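Glutathione peroxidase (PDB 6VPD) probably reduces hydroperoxides to alcohols with electrons from thioredoxin, as a glutathione peroxidase-like thioredoxin peroxidase of the fungus Hypocrea jecorina. Local coordinates at residues S25-F30 / Y135-K140. Numbering follows the deposited sequence.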
ATOM      1  N   SER A  25     -21.504  12.552 -12.296  1.00 77.17           N
ATOM      2  CA  SER A  25     -22.308  12.584 -13.516  1.00 80.00           C
ATOM      3  C   SER A  25     -23.775  12.184 -13.276  1.00 82.30           C
ATOM      4  O   SER A  25     -24.338  11.423 -14.068  1.00 84.12           O
ATOM      5  CB  SER A  25     -21.691  11.666 -14.575  1.00 81.33           C
ATOM      6  OG  SER A  25     -21.318  10.421 -14.005  1.00 73.48           O
ATOM      7  N   ALA A  26     -24.371  12.688 -12.178  1.00 81.42           N
ATOM      8  CA  ALA A  26     -25.768  12.468 -11.775  1.00 68.67           C
ATOM      9  C   ALA A  26     -26.084  10.995 -11.527  1.00 65.53           C
ATOM     10  O   ALA A  26     -27.181  10.645 -11.066  1.00 58.12           O
ATOM     11  CB  ALA A  26     -26.737  13.043 -12.813  1.00 70.06           C
ATOM     12  N   THR A  27     -25.131  10.123 -11.836  1.00 64.04           N
ATOM     13  CA  THR A  27     -25.265   8.729 -11.469  1.00 54.74           C
ATOM     14  C   THR A  27     -25.101   8.585  -9.961  1.00 50.69           C
ATOM     15  O   THR A  27     -24.420   9.378  -9.298  1.00 43.98           O
ATOM     16  CB  THR A  27     -24.231   7.879 -12.200  1.00 50.18           C
ATOM     17  OG1 THR A  27     -24.004   8.420 -13.502  1.00 59.26           O
ATOM     18  CG2 THR A  27     -24.726   6.450 -12.354  1.00 46.81           C
ATOM     19  N   SER A  28     -25.765   7.579  -9.418  1.00 45.38           N
ATOM     20  CA  SER A  28     -25.648   7.231  -8.024  1.00 40.00           C
ATOM     21  C   SER A  28     -25.195   5.787  -7.937  1.00 41.57           C
ATOM     22  O   SER A  28     -25.513   4.967  -8.806  1.00 44.08           O
ATOM     23  CB  SER A  28     -26.958   7.392  -7.284  1.00 42.45           C
ATOM     24  OG  SER A  28     -27.378   6.126  -6.803  1.00 44.65           O
ATOM     25  N   PHE A  29     -24.453   5.495  -6.874  1.00 30.80           N
ATOM     26  CA  PHE A  29     -23.969   4.145  -6.643  1.00 33.54           C
ATOM     27  C   PHE A  29     -25.105   3.143  -6.708  1.00 32.01           C
ATOM     28  O   PHE A  29     -24.948   2.048  -7.248  1.00 34.36           O
ATOM     29  CB  PHE A  29     -23.258   4.105  -5.282  1.00 32.57           C
ATOM     30  CG  PHE A  29     -22.893   2.740  -4.808  1.00 30.02           C
ATOM     31  CD1 PHE A  29     -21.718   2.130  -5.231  1.00 36.65           C
ATOM     32  CD2 PHE A  29     -23.691   2.085  -3.897  1.00 29.18           C
ATOM     33  CE1 PHE A  29     -21.356   0.866  -4.763  1.00 31.97           C
ATOM     34  CE2 PHE A  29     -23.343   0.831  -3.436  1.00 34.30           C
ATOM     35  CZ  PHE A  29     -22.166   0.222  -3.864  1.00 33.77           C
ATOM     36  N   PHE A  30     -26.271   3.511  -6.202  1.00 33.59           N
ATOM     37  CA  PHE A  30     -27.364   2.544  -6.201  1.00 41.80           C
ATOM     38  C   PHE A  30     -27.990   2.323  -7.590  1.00 41.08           C
ATOM     39  O   PHE A  30     -28.912   1.501  -7.703  1.00 42.17           O
ATOM     40  CB  PHE A  30     -28.420   2.978  -5.178  1.00 41.54           C
ATOM     41  CG  PHE A  30     -27.847   3.292  -3.800  1.00 39.84           C
ATOM     42  CD1 PHE A  30     -27.405   2.276  -2.958  1.00 37.90           C
ATOM     43  CD2 PHE A  30     -27.757   4.607  -3.353  1.00 37.55           C
ATOM     44  CE1 PHE A  30     -26.886   2.572  -1.696  1.00 35.45           C
ATOM     45  CE2 PHE A  30     -27.241   4.905  -2.098  1.00 34.45           C
ATOM     46  CZ  PHE A  30     -26.809   3.884  -1.271  1.00 34.87           C
ATOM     47  N   TYR A 135     -16.676  -0.122 -10.872  1.00 31.10           N
ATOM     48  CA  TYR A 135     -15.363   0.401 -10.504  1.00 32.84           C
ATOM     49  C   TYR A 135     -14.882   1.487 -11.454  1.00 36.79           C
ATOM     50  O   TYR A 135     -14.137   2.380 -11.031  1.00 38.97           O
ATOM     51  CB  TYR A 135     -14.334  -0.725 -10.426  1.00 35.37           C
ATOM     52  CG  TYR A 135     -14.246  -1.234  -9.025  1.00 29.09           C
ATOM     53  CD1 TYR A 135     -13.382  -0.658  -8.125  1.00 26.09           C
ATOM     54  CD2 TYR A 135     -15.099  -2.231  -8.578  1.00 31.02           C
ATOM     55  CE1 TYR A 135     -13.321  -1.088  -6.823  1.00 28.98           C
ATOM     56  CE2 TYR A 135     -15.051  -2.672  -7.261  1.00 33.94           C
ATOM     57  CZ  TYR A 135     -14.152  -2.096  -6.393  1.00 31.12           C
ATOM     58  OH  TYR A 135     -14.091  -2.516  -5.091  1.00 31.26           O
ATOM     59  N   LYS A 136     -15.276   1.440 -12.730  1.00 32.62           N
ATOM     60  CA  LYS A 136     -14.981   2.577 -13.593  1.00 32.81           C
ATOM     61  C   LYS A 136     -15.609   3.854 -13.037  1.00 36.35           C
ATOM     62  O   LYS A 136     -14.977   4.919 -13.021  1.00 36.25           O
ATOM     63  CB  LYS A 136     -15.456   2.293 -15.015  1.00 33.18           C
ATOM     64  CG  LYS A 136     -14.604   1.251 -15.734  1.00 36.22           C
ATOM     65  CD  LYS A 136     -14.971   1.131 -17.202  1.00 35.38           C
ATOM     66  CE  LYS A 136     -14.266  -0.091 -17.841  1.00 44.84           C
ATOM     67  NZ  LYS A 136     -14.585  -0.246 -19.290  1.00 48.34           N
ATOM     68  N   TRP A 137     -16.829   3.752 -12.512  1.00 31.81           N
ATOM     69  CA  TRP A 137     -17.482   4.913 -11.922  1.00 31.91           C
ATOM     70  C   TRP A 137     -16.813   5.332 -10.611  1.00 34.60           C
ATOM     71  O   TRP A 137     -16.499   6.515 -10.424  1.00 36.38           O
ATOM     72  CB  TRP A 137     -18.963   4.606 -11.712  1.00 33.49           C
ATOM     73  CG  TRP A 137     -19.745   5.718 -11.106  1.00 34.27           C
ATOM     74  CD1 TRP A 137     -20.260   6.813 -11.747  1.00 31.04           C
ATOM     75  CD2 TRP A 137     -20.130   5.837  -9.731  1.00 34.15           C
ATOM     76  NE1 TRP A 137     -20.942   7.598 -10.855  1.00 41.14           N
ATOM     77  CE2 TRP A 137     -20.876   7.024  -9.609  1.00 40.19           C
ATOM     78  CE3 TRP A 137     -19.935   5.045  -8.597  1.00 30.96           C
ATOM     79  CZ2 TRP A 137     -21.414   7.442  -8.395  1.00 32.78           C
ATOM     80  CZ3 TRP A 137     -20.448   5.471  -7.396  1.00 31.02           C
ATOM     81  CH2 TRP A 137     -21.180   6.653  -7.303  1.00 31.08           C
ATOM     82  N   LEU A 138     -16.597   4.379  -9.684  1.00 30.09           N
ATOM     83  CA  LEU A 138     -15.954   4.702  -8.407  1.00 32.98           C
ATOM     84  C   LEU A 138     -14.622   5.424  -8.603  1.00 32.45           C
ATOM     85  O   LEU A 138     -14.296   6.352  -7.860  1.00 28.47           O
ATOM     86  CB  LEU A 138     -15.724   3.430  -7.580  1.00 30.49           C
ATOM     87  CG  LEU A 138     -16.930   2.770  -6.903  1.00 34.08           C
ATOM     88  CD1 LEU A 138     -16.503   1.538  -6.140  1.00 28.86           C
ATOM     89  CD2 LEU A 138     -17.681   3.717  -5.994  1.00 28.61           C
ATOM     90  N   LYS A 139     -13.845   5.017  -9.608  1.00 35.30           N
ATOM     91  CA  LYS A 139     -12.496   5.555  -9.775  1.00 34.47           C
ATOM     92  C   LYS A 139     -12.519   6.992 -10.301  1.00 37.88           C
ATOM     93  O   LYS A 139     -11.800   7.850  -9.777  1.00 36.81           O
ATOM     94  CB  LYS A 139     -11.691   4.618 -10.683  1.00 33.23           C
ATOM     95  CG  LYS A 139     -11.112   3.388  -9.933  1.00 33.02           C
ATOM     96  CD  LYS A 139     -11.083   2.120 -10.778  1.00 33.33           C
ATOM     97  CE  LYS A 139     -10.103   2.186 -11.911  1.00 36.44           C
ATOM     98  NZ  LYS A 139     -10.460   1.203 -12.957  1.00 37.79           N
ATOM     99  N   LYS A 140     -13.343   7.272 -11.325  1.00 35.19           N
ATOM    100  CA  LYS A 140     -13.556   8.641 -11.793  1.00 35.58           C
ATOM    101  C   LYS A 140     -14.125   9.523 -10.697  1.00 37.14           C
ATOM    102  O   LYS A 140     -13.702  10.673 -10.533  1.00 38.44           O
ATOM    103  CB  LYS A 140     -14.520   8.666 -12.987  1.00 43.53           C
ATOM    104  CG  LYS A 140     -13.979   8.059 -14.273  1.00 49.74           C
ATOM    105  CD  LYS A 140     -12.877   8.917 -14.862  1.00 56.95           C
ATOM    106  CE  LYS A 140     -12.274   8.277 -16.094  1.00 59.04           C
ATOM    107  NZ  LYS A 140     -11.043   8.989 -16.529  1.00 64.22           N
TER
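Phe29 and Trp137 meet where the chain leading into strand 33-35 passes helix 133-141; the backbones come nearest at Phe29 and Leu138, whose CA atoms stand 8.2 Å apart, and side chains, chiefly the Trp137 indole, make the contact. Trp137 does most of the bridging. Its CG lies anti to the backbone N (chi1 180°), and the indole reaches from the helix to the backbone of 27-29. The six-membered end of the indole comes up against Phe29: Trp137 CH2 lies 3.5 Å from Phe29 N, and Trp137 CZ3 is 3.8 Å from Phe29 CB. The two side chains cross at about a right angle, and CZ3 comes to the edge of the Phe29 ring, near its plane. At the pyrrole end Thr27 and the indole run alongside each other in opposite directions, with Thr27 CB 3.6 Å from Trp137 NE1. Thr27 OG1 appears to donate to Ser25 O over 3.1 Å, from well above that carbonyl's plane, but Ser25 is poorly ordered and the bond is tentative. Leu138 adds a looser touch, its CD2 4.4 Å from Phe29 CD1. The contact also packs on the central sheet of the thioredoxin fold: Phe29 and Leu138 both rest on Val54 and Ile160, while Trp137 packs on Val166 and meets the ring of Phe32. An alanine in place of Trp137 would probably open a gap between helix and loop, leaving Thr27 CB and Phe29 CB without the indole they pack against. No hydrogen bond joins the two segments, which implies that the N-terminal chain is held against this helix by van der Waals contact, centred on one indole and away from the predicted active-site Cys61.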